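Local coordinates for kinesin-like protein Nod (Drosophila melanogaster, PDB 3DC4) that binds and hydrolyses ATP and binds microtubules, as the kinesin motor domain of a protein required for segregating non-exchange chromosomes in meiosis, at residues K54-D59 with S324-G329; H67-T72 with Y79-L84; S109-M114 with L309-P314; L125-R130 with M237-L242. All blocks are in the same frame, centred on the assembly; numbering follows the deposited sequence.

Contact 1 of 4, residues K54-D59 with S324-G329; sequences KSLIVD and STLRFG
Val-58 on strand 55-58 and Leu-326 on helix 319-335 mark the closest backbone approach, 8.8 Å between their CA atoms, a distance that only side chains span. Leu-326 supplies the helix half of the contact, and both its methyls are used. CD1 of Leu-326 presses on CG2 of Val-58 at 3.5 Å, the two side chains crossing at about a right angle; its CD2 meets CD1 of Leu-56 at 3.9 Å, those leucines reaching toward each other tip to tip. Leu-56 gets there with CG lodged between its own backbone N and carbonyl carbon (chi1 57°). Around this buried apolar patch, Phe-63 and Phe-65 also touch both leucines, as does Ile-312 of the main sheet, while Leu-319 and Leu-323 carry the helix surface on under Val-58. Ile-57, between the two inward residues, points away, in the alternation of a strand with one face on a helix. The arrangement seats the small three-stranded antiparallel sheet of the kinesin motor domain against the helix that follows strand 305-312.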
loop_
_atom_site.group_PDB
_atom_site.type_symbol
_atom_site.label_atom_id
_atom_site.label_comp_id
_atom_site.label_asym_id
_atom_site.label_seq_id
_atom_site.Cartn_x
_atom_site.Cartn_y
_atom_site.Cartn_z
ATOM N N LYS A 54 3.174 -9.512 -17.768
ATOM C CA LYS A 54 3.412 -8.258 -17.063
ATOM C C LYS A 54 3.056 -7.052 -17.912
ATOM O O LYS A 54 3.329 -5.909 -17.531
ATOM C CB LYS A 54 4.883 -8.158 -16.694
ATOM C CG LYS A 54 5.421 -9.337 -15.910
ATOM C CD LYS A 54 6.905 -9.176 -15.732
ATOM C CE LYS A 54 7.502 -10.299 -14.899
ATOM N NZ LYS A 54 8.984 -10.117 -14.817
ATOM N N SER A 55 2.448 -7.320 -19.059
ATOM C CA SER A 55 2.107 -6.286 -20.019
ATOM C C SER A 55 0.635 -6.151 -20.326
ATOM O O SER A 55 -0.137 -7.102 -20.223
ATOM C CB SER A 55 2.838 -6.564 -21.333
ATOM O OG SER A 55 4.198 -6.868 -21.092
ATOM N N LEU A 56 0.261 -4.954 -20.750
ATOM C CA LEU A 56 -1.116 -4.692 -21.115
ATOM C C LEU A 56 -1.158 -3.560 -22.116
ATOM O O LEU A 56 -0.215 -2.775 -22.226
ATOM C CB LEU A 56 -1.958 -4.335 -19.885
ATOM C CG LEU A 56 -1.516 -3.155 -19.026
ATOM C CD1 LEU A 56 -2.744 -2.554 -18.370
ATOM C CD2 LEU A 56 -0.500 -3.595 -17.985
ATOM N N ILE A 57 -2.259 -3.486 -22.847
ATOM C CA ILE A 57 -2.436 -2.456 -23.848
ATOM C C ILE A 57 -3.744 -1.750 -23.590
ATOM O O ILE A 57 -4.783 -2.384 -23.422
ATOM C CB ILE A 57 -2.458 -3.056 -25.257
ATOM C CG1 ILE A 57 -1.106 -3.711 -25.547
ATOM C CG2 ILE A 57 -2.770 -1.962 -26.287
ATOM C CD1 ILE A 57 -1.099 -4.588 -26.770
ATOM N N VAL A 58 -3.673 -0.429 -23.523
ATOM C CA VAL A 58 -4.850 0.389 -23.299
ATOM C C VAL A 58 -4.763 1.550 -24.275
ATOM O O VAL A 58 -3.750 2.238 -24.340
ATOM C CB VAL A 58 -4.900 0.920 -21.855
ATOM C CG1 VAL A 58 -6.096 1.846 -21.685
ATOM C CG2 VAL A 58 -5.005 -0.248 -20.879
ATOM N N ASP A 59 -5.826 1.732 -25.047
ATOM C CA ASP A 59 -5.901 2.793 -26.039
ATOM C C ASP A 59 -4.655 2.778 -26.932
ATOM O O ASP A 59 -4.045 3.813 -27.188
ATOM C CB ASP A 59 -6.061 4.147 -25.334
ATOM C CG ASP A 59 -6.593 5.229 -26.251
ATOM O OD1 ASP A 59 -7.452 4.925 -27.104
ATOM O OD2 ASP A 59 -6.160 6.391 -26.110
ATOM N N SER A 324 -4.293 7.697 -17.033
ATOM C CA SER A 324 -3.550 8.505 -16.067
ATOM C C SER A 324 -2.870 7.615 -15.037
ATOM O O SER A 324 -1.700 7.801 -14.692
ATOM C CB SER A 324 -4.497 9.493 -15.376
ATOM O OG SER A 324 -5.010 10.439 -16.304
ATOM N N THR A 325 -3.620 6.628 -14.572
ATOM C CA THR A 325 -3.126 5.690 -13.580
ATOM C C THR A 325 -1.975 4.845 -14.133
ATOM O O THR A 325 -0.958 4.653 -13.466
ATOM C CB THR A 325 -4.281 4.780 -13.117
ATOM O OG1 THR A 325 -5.245 5.552 -12.390
ATOM C CG2 THR A 325 -3.772 3.680 -12.223
ATOM N N LEU A 326 -2.125 4.373 -15.367
ATOM C CA LEU A 326 -1.080 3.561 -15.978
ATOM C C LEU A 326 0.163 4.397 -16.304
ATOM O O LEU A 326 1.289 3.922 -16.131
ATOM C CB LEU A 326 -1.625 2.850 -17.229
ATOM C CG LEU A 326 -2.743 1.852 -16.902
ATOM C CD1 LEU A 326 -3.461 1.404 -18.161
ATOM C CD2 LEU A 326 -2.153 0.655 -16.163
ATOM N N ARG A 327 -0.028 5.636 -16.758
ATOM C CA ARG A 327 1.117 6.486 -17.073
ATOM C C ARG A 327 1.926 6.736 -15.797
ATOM O O ARG A 327 3.156 6.749 -15.825
ATOM C CB ARG A 327 0.653 7.809 -17.712
ATOM C CG ARG A 327 0.214 7.643 -19.172
ATOM C CD ARG A 327 -0.390 8.917 -19.737
ATOM N NE ARG A 327 0.540 10.037 -19.668
ATOM C CZ ARG A 327 1.488 10.287 -20.564
ATOM N NH1 ARG A 327 1.640 9.502 -21.619
ATOM N NH2 ARG A 327 2.295 11.323 -20.390
ATOM N N PHE A 328 1.242 6.909 -14.671
ATOM C CA PHE A 328 1.969 7.120 -13.428
ATOM C C PHE A 328 2.805 5.881 -13.104
ATOM O O PHE A 328 3.936 5.998 -12.620
ATOM C CB PHE A 328 1.017 7.416 -12.263
ATOM C CG PHE A 328 1.718 7.517 -10.941
ATOM C CD1 PHE A 328 2.368 8.690 -10.560
ATOM C CD2 PHE A 328 1.810 6.400 -10.119
ATOM C CE1 PHE A 328 3.106 8.735 -9.383
ATOM C CE2 PHE A 328 2.542 6.434 -8.951
ATOM C CZ PHE A 328 3.195 7.607 -8.577
ATOM N N GLY A 329 2.248 4.699 -13.369
ATOM C CA GLY A 329 2.962 3.457 -13.107
ATOM C C GLY A 329 4.260 3.405 -13.890
ATOM O O GLY A 329 5.294 2.970 -13.386
#

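Contact 2 of 4, residues H67-T72 with Y79-L84; sequences HAFPAT and YQALIL
His-67 and Leu-82 are the backbone's nearest points, 8.0 Å from CA to CA, where strand 67-69 passes helix 75-82. In the P-loop NTPase fold of the kinesin motor domain this strand pairs in parallel with strand 23-30 of the central sheet, and the chain turns back from it through a short connection into the helix. His-67 and Phe-69, two residues apart, both send their side chains toward the helix. The imidazole of His-67 crosses the Leu-82 side chain at a slant, CD2 3.5 Å from the leucine's CD1, while CE1 of the ring lies 4.0 Å from Ala-81 O, a van der Waals distance. Leu-82 offers that methyl with CG anti to the backbone N (chi1 -170°). Replacing the imidazole by an alanine's methyl would probably leave CD1 of Leu-82 without its aromatic neighbour and open a gap beside the Ala-81 carbonyl. Phe-69 works differently: the edge of its ring, through CZ, meets CB of Ala-81 at 4.2 Å. Ala-27 of strand 23-30 touches His-67, Phe-69 and Leu-82 alike. At the C-terminal end of the helix, Tyr-79 O accepts two backbone bonds, from Ile-83 N at 2.8 Å and Leu-84 N at 2.9 Å.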
loop_
_atom_site.group_PDB
_atom_site.type_symbol
_atom_site.label_atom_id
_atom_site.label_comp_id
_atom_site.label_asym_id
_atom_site.label_seq_id
_atom_site.Cartn_x
_atom_site.Cartn_y
_atom_site.Cartn_z
ATOM N N HIS A 67 3.860 -6.857 -12.623
ATOM C CA HIS A 67 2.703 -7.739 -12.510
ATOM C C HIS A 67 1.514 -7.107 -13.213
ATOM O O HIS A 67 1.268 -5.919 -13.058
ATOM C CB HIS A 67 2.322 -7.946 -11.038
ATOM C CG HIS A 67 3.400 -8.566 -10.205
ATOM N ND1 HIS A 67 3.734 -9.900 -10.296
ATOM C CD2 HIS A 67 4.228 -8.034 -9.273
ATOM C CE1 HIS A 67 4.719 -10.164 -9.456
ATOM N NE2 HIS A 67 5.037 -9.049 -8.822
ATOM N N ALA A 68 0.788 -7.896 -13.996
ATOM C CA ALA A 68 -0.408 -7.404 -14.674
ATOM C C ALA A 68 -1.481 -8.456 -14.390
ATOM O O ALA A 68 -1.470 -9.545 -14.974
ATOM C CB ALA A 68 -0.168 -7.258 -16.180
ATOM N N PHE A 69 -2.396 -8.121 -13.480
ATOM C CA PHE A 69 -3.460 -9.026 -13.056
ATOM C C PHE A 69 -4.817 -8.746 -13.693
ATOM O O PHE A 69 -5.389 -7.672 -13.503
ATOM C CB PHE A 69 -3.640 -8.955 -11.533
ATOM C CG PHE A 69 -2.383 -9.220 -10.745
ATOM C CD1 PHE A 69 -1.763 -10.467 -10.791
ATOM C CD2 PHE A 69 -1.840 -8.230 -9.927
ATOM C CE1 PHE A 69 -0.623 -10.724 -10.032
ATOM C CE2 PHE A 69 -0.697 -8.480 -9.161
ATOM C CZ PHE A 69 -0.088 -9.727 -9.215
ATOM N N PRO A 70 -5.351 -9.713 -14.459
ATOM C CA PRO A 70 -6.661 -9.513 -15.089
ATOM C C PRO A 70 -7.764 -9.614 -14.034
ATOM O O PRO A 70 -7.516 -10.062 -12.911
ATOM C CB PRO A 70 -6.724 -10.638 -16.121
ATOM C CG PRO A 70 -5.924 -11.722 -15.478
ATOM C CD PRO A 70 -4.733 -10.969 -14.922
ATOM N N ALA A 71 -8.977 -9.208 -14.397
ATOM C CA ALA A 71 -10.100 -9.239 -13.470
ATOM C C ALA A 71 -10.376 -10.626 -12.890
ATOM O O ALA A 71 -11.071 -10.747 -11.892
ATOM C CB ALA A 71 -11.345 -8.708 -14.153
ATOM N N THR A 72 -9.822 -11.671 -13.496
ATOM C CA THR A 72 -10.051 -13.032 -13.012
ATOM C C THR A 72 -9.124 -13.487 -11.885
ATOM O O THR A 72 -9.340 -14.541 -11.300
ATOM C CB THR A 72 -9.937 -14.056 -14.163
ATOM O OG1 THR A 72 -8.698 -13.860 -14.855
ATOM C CG2 THR A 72 -11.099 -13.889 -15.142
ATOM N N TYR A 79 -2.246 -11.785 -3.601
ATOM C CA TYR A 79 -1.489 -11.656 -2.356
ATOM C C TYR A 79 -0.214 -12.504 -2.409
ATOM O O TYR A 79 0.870 -12.036 -2.082
ATOM C CB TYR A 79 -2.354 -12.091 -1.162
ATOM C CG TYR A 79 -1.558 -12.299 0.108
ATOM C CD1 TYR A 79 -1.077 -11.215 0.842
ATOM C CD2 TYR A 79 -1.210 -13.582 0.530
ATOM C CE1 TYR A 79 -0.263 -11.402 1.956
ATOM C CE2 TYR A 79 -0.392 -13.778 1.646
ATOM C CZ TYR A 79 0.079 -12.681 2.347
ATOM O OH TYR A 79 0.923 -12.859 3.414
ATOM N N GLN A 80 -0.355 -13.757 -2.827
ATOM C CA GLN A 80 0.791 -14.647 -2.906
ATOM C C GLN A 80 1.877 -14.114 -3.839
ATOM O O GLN A 80 3.052 -14.187 -3.524
ATOM C CB GLN A 80 0.344 -16.039 -3.363
ATOM C CG GLN A 80 -0.605 -16.710 -2.389
ATOM C CD GLN A 80 0.090 -17.283 -1.177
ATOM O OE1 GLN A 80 -0.441 -17.245 -0.065
ATOM N NE2 GLN A 80 1.272 -17.851 -1.388
ATOM N N ALA A 81 1.482 -13.565 -4.981
ATOM C CA ALA A 81 2.452 -13.052 -5.939
ATOM C C ALA A 81 3.060 -11.715 -5.566
ATOM O O ALA A 81 4.255 -11.497 -5.742
ATOM C CB ALA A 81 1.814 -12.934 -7.321
ATOM N N LEU A 82 2.238 -10.824 -5.032
ATOM C CA LEU A 82 2.695 -9.484 -4.734
ATOM C C LEU A 82 3.108 -9.135 -3.319
ATOM O O LEU A 82 4.054 -8.367 -3.120
ATOM C CB LEU A 82 1.615 -8.504 -5.183
ATOM C CG LEU A 82 1.994 -7.028 -5.182
ATOM C CD1 LEU A 82 3.039 -6.784 -6.270
ATOM C CD2 LEU A 82 0.751 -6.195 -5.429
ATOM N N ILE A 83 2.427 -9.698 -2.331
ATOM C CA ILE A 83 2.722 -9.337 -0.955
ATOM C C ILE A 83 3.447 -10.371 -0.110
ATOM O O ILE A 83 4.339 -10.021 0.656
ATOM C CB ILE A 83 1.414 -8.916 -0.252
ATOM C CG1 ILE A 83 0.718 -7.833 -1.083
ATOM C CG2 ILE A 83 1.701 -8.401 1.150
ATOM C CD1 ILE A 83 1.456 -6.484 -1.130
ATOM N N LEU A 84 3.080 -11.637 -0.253
ATOM C CA LEU A 84 3.716 -12.691 0.528
ATOM C C LEU A 84 5.241 -12.554 0.584
ATOM O O LEU A 84 5.838 -12.672 1.657
ATOM C CB LEU A 84 3.332 -14.072 -0.021
ATOM C CG LEU A 84 3.945 -15.244 0.750
ATOM C CD1 LEU A 84 3.454 -15.229 2.194
ATOM C CD2 LEU A 84 3.577 -16.554 0.071
#

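Contact 3 of 4, residues S109-M114 with L309-P314; sequences SYSMGM and LACISP. With MG (magnesium ion), chain B; ADP (adenosine-5'-diphosphate), chain C.
Ser-111 and Met-112 of helix 108-112 meet strand 305-312 mainly through one methyl, CD2 of Leu-309. Leu-309 CD2 lies 3.7 Å from CB of Ser-111 and 4.2 Å from SD of Met-112, whose chain, bent at its second and third torsions, slides past the leucine in the opposite direction. The polar end of Ser-111 is held outside the two segments: OG hydrogen-bonds Arg-29 NH1 and Gly-107 O. The metal contacts belong to Ser-109, the last residue of the P-loop. Ser-109 OG holds the magnesium ion at 2.1 Å, and ADP O2B with four waters makes six ligands in all; the same OG also bonds Asp-241. Backbone amides grip the phosphates, Ser-109 N giving to ADP O2B at 2.9 Å (164°) and Tyr-110 N to ADP O1A at 2.8 Å. The nucleotide also has an aromatic neighbour: with CG anti to its backbone N (chi1 173°), Tyr-110 lays one ring face over adenine, ADP C5 standing 3.5 Å above the tyrosine ring plane, offset toward the rim. A serine at Tyr-110 would probably leave the adenine without this ring to lie on and freer to shift. A Schellman motif with Gly-113 as C-prime residue ends the helix. Strand 305-312 itself runs parallel between strands 23-30 and 96-101, with helix 319-335 against the residues Ala-310 and Ile-312.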
loop_
_atom_site.group_PDB
_atom_site.type_symbol
_atom_site.label_atom_id
_atom_site.label_comp_id
_atom_site.label_asym_id
_atom_site.label_seq_id
_atom_site.Cartn_x
_atom_site.Cartn_y
_atom_site.Cartn_z
ATOM N N SER A 109 -9.720 -0.557 -2.021
ATOM C CA SER A 109 -10.064 -1.008 -0.668
ATOM C C SER A 109 -10.261 -2.515 -0.618
ATOM O O SER A 109 -9.836 -3.178 0.328
ATOM C CB SER A 109 -11.331 -0.300 -0.192
ATOM O OG SER A 109 -11.085 1.084 -0.086
ATOM N N TYR A 110 -10.908 -3.047 -1.648
ATOM C CA TYR A 110 -11.139 -4.480 -1.752
ATOM C C TYR A 110 -9.804 -5.230 -1.751
ATOM O O TYR A 110 -9.622 -6.177 -0.983
ATOM C CB TYR A 110 -11.904 -4.787 -3.050
ATOM C CG TYR A 110 -12.049 -6.262 -3.352
ATOM C CD1 TYR A 110 -13.075 -7.014 -2.781
ATOM C CD2 TYR A 110 -11.149 -6.912 -4.199
ATOM C CE1 TYR A 110 -13.207 -8.373 -3.052
ATOM C CE2 TYR A 110 -11.268 -8.273 -4.468
ATOM C CZ TYR A 110 -12.302 -8.995 -3.893
ATOM O OH TYR A 110 -12.436 -10.333 -4.159
ATOM N N SER A 111 -8.870 -4.787 -2.592
ATOM C CA SER A 111 -7.554 -5.427 -2.720
ATOM C C SER A 111 -6.707 -5.357 -1.451
ATOM O O SER A 111 -6.063 -6.332 -1.067
ATOM C CB SER A 111 -6.770 -4.791 -3.880
ATOM O OG SER A 111 -7.410 -5.030 -5.120
ATOM N N MET A 112 -6.710 -4.204 -0.795
ATOM C CA MET A 112 -5.895 -4.040 0.395
ATOM C C MET A 112 -6.512 -4.658 1.640
ATOM O O MET A 112 -5.821 -4.868 2.636
ATOM C CB MET A 112 -5.614 -2.556 0.628
ATOM C CG MET A 112 -4.943 -1.857 -0.557
ATOM S SD MET A 112 -3.597 -2.842 -1.269
ATOM C CE MET A 112 -2.167 -2.020 -0.550
ATOM N N GLY A 113 -7.810 -4.942 1.582
ATOM C CA GLY A 113 -8.496 -5.547 2.717
ATOM C C GLY A 113 -8.785 -4.574 3.844
ATOM O O GLY A 113 -8.560 -4.877 5.012
ATOM N N MET A 114 -9.306 -3.408 3.482
ATOM C CA MET A 114 -9.623 -2.356 4.438
ATOM C C MET A 114 -10.932 -2.559 5.193
ATOM O O MET A 114 -11.185 -1.890 6.193
ATOM C CB MET A 114 -9.656 -1.011 3.716
ATOM C CG MET A 114 -8.315 -0.592 3.147
ATOM S SD MET A 114 -7.063 -0.392 4.438
ATOM C CE MET A 114 -7.701 1.028 5.313
ATOM N N LEU A 309 0.242 -0.730 -6.416
ATOM C CA LEU A 309 -0.824 -1.539 -6.988
ATOM C C LEU A 309 -1.768 -0.566 -7.664
ATOM O O LEU A 309 -2.536 0.139 -6.996
ATOM C CB LEU A 309 -1.585 -2.339 -5.925
ATOM C CG LEU A 309 -2.761 -3.177 -6.459
ATOM C CD1 LEU A 309 -2.263 -4.194 -7.489
ATOM C CD2 LEU A 309 -3.432 -3.919 -5.298
ATOM N N ALA A 310 -1.677 -0.500 -8.988
ATOM C CA ALA A 310 -2.533 0.377 -9.787
ATOM C C ALA A 310 -3.810 -0.378 -10.073
ATOM O O ALA A 310 -3.780 -1.449 -10.664
ATOM C CB ALA A 310 -1.853 0.722 -11.108
ATOM N N CYS A 311 -4.929 0.168 -9.637
ATOM C CA CYS A 311 -6.207 -0.467 -9.886
ATOM C C CYS A 311 -6.851 0.332 -11.006
ATOM O O CYS A 311 -6.907 1.559 -10.930
ATOM C CB CYS A 311 -7.079 -0.411 -8.629
ATOM S SG CYS A 311 -6.424 -1.452 -7.230
ATOM N N ILE A 312 -7.340 -0.363 -12.030
ATOM C CA ILE A 312 -7.951 0.291 -13.186
ATOM C C ILE A 312 -9.288 -0.289 -13.604
ATOM O O ILE A 312 -9.550 -1.481 -13.454
ATOM C CB ILE A 312 -7.027 0.213 -14.413
ATOM C CG1 ILE A 312 -6.757 -1.255 -14.769
ATOM C CG2 ILE A 312 -5.721 0.947 -14.126
ATOM C CD1 ILE A 312 -5.903 -1.454 -16.015
ATOM N N SER A 313 -10.122 0.587 -14.145
ATOM C CA SER A 313 -11.433 0.214 -14.630
ATOM C C SER A 313 -11.299 -0.343 -16.047
ATOM O O SER A 313 -10.464 0.113 -16.827
ATOM C CB SER A 313 -12.334 1.446 -14.657
ATOM O OG SER A 313 -13.579 1.131 -15.238
ATOM N N PRO A 314 -12.088 -1.371 -16.378
ATOM C CA PRO A 314 -12.042 -1.965 -17.717
ATOM C C PRO A 314 -13.053 -1.266 -18.624
ATOM O O PRO A 314 -13.190 -1.603 -19.800
ATOM C CB PRO A 314 -12.436 -3.408 -17.453
ATOM C CG PRO A 314 -13.468 -3.246 -16.378
ATOM C CD PRO A 314 -12.797 -2.263 -15.443
HETATM MG MG MG B . -11.811 2.765 -1.208
HETATM P PB ADP C . -12.246 1.563 -4.414
HETATM O O1B ADP C . -11.069 1.667 -5.296
HETATM O O2B ADP C . -11.756 1.303 -2.949
HETATM O O3B ADP C . -13.067 3.022 -4.554
HETATM P PA ADP C . -13.556 -0.796 -3.851
HETATM O O1A ADP C . -12.323 -1.399 -3.385
HETATM O O2A ADP C . -14.356 -0.131 -2.656
HETATM O O3A ADP C . -13.180 0.349 -4.974
HETATM O "O5'" ADP C . -14.430 -1.901 -4.609
HETATM C "C5'" ADP C . -15.669 -1.326 -5.044
HETATM C "C4'" ADP C . -16.704 -2.447 -5.170
HETATM O "O4'" ADP C . -16.287 -3.423 -6.157
HETATM C "C3'" ADP C . -16.861 -3.219 -3.807
HETATM O "O3'" ADP C . -18.084 -3.942 -3.756
HETATM C "C2'" ADP C . -15.811 -4.374 -4.082
HETATM O "O2'" ADP C . -16.122 -5.540 -3.303
HETATM C "C1'" ADP C . -16.054 -4.716 -5.576
HETATM N N9 ADP C . -14.853 -5.298 -6.174
HETATM C C8 ADP C . -13.737 -4.611 -6.593
HETATM N N7 ADP C . -12.788 -5.446 -6.952
HETATM C C5 ADP C . -13.311 -6.700 -6.980
HETATM C C6 ADP C . -12.808 -7.995 -7.266
HETATM N N6 ADP C . -11.550 -8.149 -7.819
HETATM N N1 ADP C . -13.592 -9.072 -7.021
HETATM C C2 ADP C . -14.858 -8.932 -6.616
HETATM N N3 ADP C . -15.368 -7.744 -6.308
HETATM C C4 ADP C . -14.634 -6.628 -6.423
HETATM O O HOH W 1 -13.090 4.308 -2.453
HETATM O O HOH W 2 -14.017 1.730 -1.131
HETATM O O HOH W 3 -12.169 3.914 0.778
HETATM O O HOH W 4 -9.672 3.436 -1.842
#

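Contact 4 of 4, residues L125-R130 with M237-L242; sequences LGILPR and MNIVDL
Leu-125 O is gripped by the guanidinium of Arg-130, through NE at 2.8 Å and, weakly, through NH2 at 3.1 Å. The NE bond is bent (146°), and its donor stands well above the carbonyl plane. This clasp closes the loop entering helix 127-141, where Gly-126 sits at the N-cap and its O accepts a weak bond from Arg-130 N. Just inside the helix start, Ile-127 points at the strand and Leu-128 brings its end to it, both meeting a single residue, Ile-239. CA atoms of Leu-128 and Ile-239 come within 7.0 Å, and the two side chains slide past each other in opposite directions: CD2 of the leucine rests on CG1 of the isoleucine at 3.6 Å. Ile-127 instead puts CG2 against CD1 of Ile-239 at 3.9 Å. Here a helix lies on one face of the central sheet of the motor domain, whose strand 234-241 pairs with 96-101 and 220-229; Val-224 and Ile-226 of the latter continue the apolar bed under Leu-128. The strand leads into the DLAGSE sequence, the kinesin switch II motif. Asn-238, pointing away from the helix, has its amide held by Thr-225, Thr-97 and Ser-299.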
loop_
_atom_site.group_PDB
_atom_site.type_symbol
_atom_site.label_atom_id
_atom_site.label_comp_id
_atom_site.label_asym_id
_atom_site.label_seq_id
_atom_site.Cartn_x
_atom_site.Cartn_y
_atom_site.Cartn_z
ATOM N N LEU A 125 -11.255 -11.933 1.223
ATOM C CA LEU A 125 -10.359 -11.299 2.184
ATOM C C LEU A 125 -9.184 -10.686 1.435
ATOM O O LEU A 125 -8.613 -11.318 0.540
ATOM C CB LEU A 125 -9.857 -12.330 3.194
ATOM C CG LEU A 125 -10.919 -12.825 4.181
ATOM C CD1 LEU A 125 -10.371 -14.005 4.968
ATOM C CD2 LEU A 125 -11.315 -11.682 5.115
ATOM N N GLY A 126 -8.824 -9.467 1.826
ATOM C CA GLY A 126 -7.744 -8.750 1.177
ATOM C C GLY A 126 -6.338 -8.916 1.728
ATOM O O GLY A 126 -6.052 -9.812 2.533
ATOM N N ILE A 127 -5.451 -8.027 1.292
ATOM C CA ILE A 127 -4.053 -8.076 1.694
ATOM C C ILE A 127 -3.786 -7.972 3.184
ATOM O O ILE A 127 -3.003 -8.755 3.703
ATOM C CB ILE A 127 -3.243 -6.994 0.957
ATOM C CG1 ILE A 127 -3.131 -7.386 -0.516
ATOM C CG2 ILE A 127 -1.867 -6.840 1.588
ATOM C CD1 ILE A 127 -2.499 -6.327 -1.410
ATOM N N LEU A 128 -4.420 -7.027 3.873
ATOM C CA LEU A 128 -4.192 -6.861 5.306
ATOM C C LEU A 128 -4.388 -8.129 6.130
ATOM O O LEU A 128 -3.467 -8.581 6.808
ATOM C CB LEU A 128 -5.090 -5.757 5.874
ATOM C CG LEU A 128 -4.474 -4.373 6.088
ATOM C CD1 LEU A 128 -5.557 -3.389 6.548
ATOM C CD2 LEU A 128 -3.364 -4.455 7.141
ATOM N N PRO A 129 -5.589 -8.728 6.077
ATOM C CA PRO A 129 -5.801 -9.944 6.865
ATOM C C PRO A 129 -4.910 -11.115 6.462
ATOM O O PRO A 129 -4.516 -11.906 7.314
ATOM C CB PRO A 129 -7.292 -10.229 6.667
ATOM C CG PRO A 129 -7.554 -9.690 5.290
ATOM C CD PRO A 129 -6.786 -8.392 5.283
ATOM N N ARG A 130 -4.584 -11.228 5.179
ATOM C CA ARG A 130 -3.735 -12.326 4.730
ATOM C C ARG A 130 -2.307 -12.136 5.212
ATOM O O ARG A 130 -1.654 -13.088 5.650
ATOM C CB ARG A 130 -3.758 -12.438 3.205
ATOM C CG ARG A 130 -5.138 -12.743 2.646
ATOM C CD ARG A 130 -5.136 -12.868 1.136
ATOM N NE ARG A 130 -6.496 -13.075 0.658
ATOM C CZ ARG A 130 -7.089 -14.262 0.581
ATOM N NH1 ARG A 130 -6.429 -15.357 0.935
ATOM N NH2 ARG A 130 -8.357 -14.351 0.191
ATOM N N MET A 237 4.844 -2.706 8.034
ATOM C CA MET A 237 4.235 -3.129 6.788
ATOM C C MET A 237 3.103 -2.133 6.629
ATOM O O MET A 237 2.059 -2.260 7.263
ATOM C CB MET A 237 3.658 -4.547 6.828
ATOM C CG MET A 237 2.777 -4.809 5.601
ATOM S SD MET A 237 2.747 -6.490 4.989
ATOM C CE MET A 237 4.405 -6.659 4.259
ATOM N N ASN A 238 3.339 -1.128 5.797
ATOM C CA ASN A 238 2.359 -0.088 5.547
ATOM C C ASN A 238 1.428 -0.489 4.416
ATOM O O ASN A 238 1.864 -0.682 3.281
ATOM C CB ASN A 238 3.057 1.208 5.144
ATOM C CG ASN A 238 4.075 1.668 6.172
ATOM O OD1 ASN A 238 3.727 1.947 7.322
ATOM N ND2 ASN A 238 5.336 1.734 5.769
ATOM N N ILE A 239 0.146 -0.602 4.733
ATOM C CA ILE A 239 -0.861 -0.936 3.746
ATOM C C ILE A 239 -1.568 0.379 3.477
ATOM O O ILE A 239 -2.329 0.881 4.317
ATOM C CB ILE A 239 -1.858 -1.982 4.284
ATOM C CG1 ILE A 239 -1.100 -3.266 4.639
ATOM C CG2 ILE A 239 -2.922 -2.286 3.237
ATOM C CD1 ILE A 239 -0.304 -3.856 3.482
ATOM N N VAL A 240 -1.296 0.945 2.308
ATOM C CA VAL A 240 -1.870 2.229 1.939
ATOM C C VAL A 240 -2.992 2.138 0.913
ATOM O O VAL A 240 -2.843 1.513 -0.135
ATOM C CB VAL A 240 -0.773 3.151 1.394
ATOM C CG1 VAL A 240 -1.311 4.559 1.244
ATOM C CG2 VAL A 240 0.428 3.114 2.327
ATOM N N ASP A 241 -4.106 2.784 1.231
ATOM C CA ASP A 241 -5.286 2.799 0.378
ATOM C C ASP A 241 -5.567 4.278 0.104
ATOM O O ASP A 241 -6.188 4.964 0.919
ATOM C CB ASP A 241 -6.437 2.149 1.144
ATOM C CG ASP A 241 -7.699 2.014 0.325
ATOM O OD1 ASP A 241 -8.730 1.644 0.923
ATOM O OD2 ASP A 241 -7.683 2.259 -0.898
ATOM N N LEU A 242 -5.085 4.779 -1.028
ATOM C CA LEU A 242 -5.274 6.185 -1.369
ATOM C C LEU A 242 -6.677 6.496 -1.864
ATOM O O LEU A 242 -7.393 5.613 -2.341
ATOM C CB LEU A 242 -4.236 6.607 -2.410
ATOM C CG LEU A 242 -2.791 6.450 -1.939
ATOM C CD1 LEU A 242 -1.866 6.978 -3.016
ATOM C CD2 LEU A 242 -2.577 7.217 -0.626
#

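Contact 4 lies deepest, about 6 Å from the chain centre to its own, and contact 1 farthest out at about 18 Å, yet the touching residues of both are buried and wholly apolar. Contacts 2, 3 and 4 share the central sheet; contact 1 adds the small sheet, joined to contact 3 where Thr-325 packs on Ala-310 and Ile-312. Contact 2 is only partly buried and brings in an imidazole, next to contact 3 through Leu-82 and Leu-309. Contact 3, its touching residues also buried, alone holds the nucleotide and metal. Contact 4 backs it: Met-112 O bonds Leu-128 N, and Asp-241 meets the magnesium ligand Ser-109, linking the core of contact 4 to the nucleotide pocket.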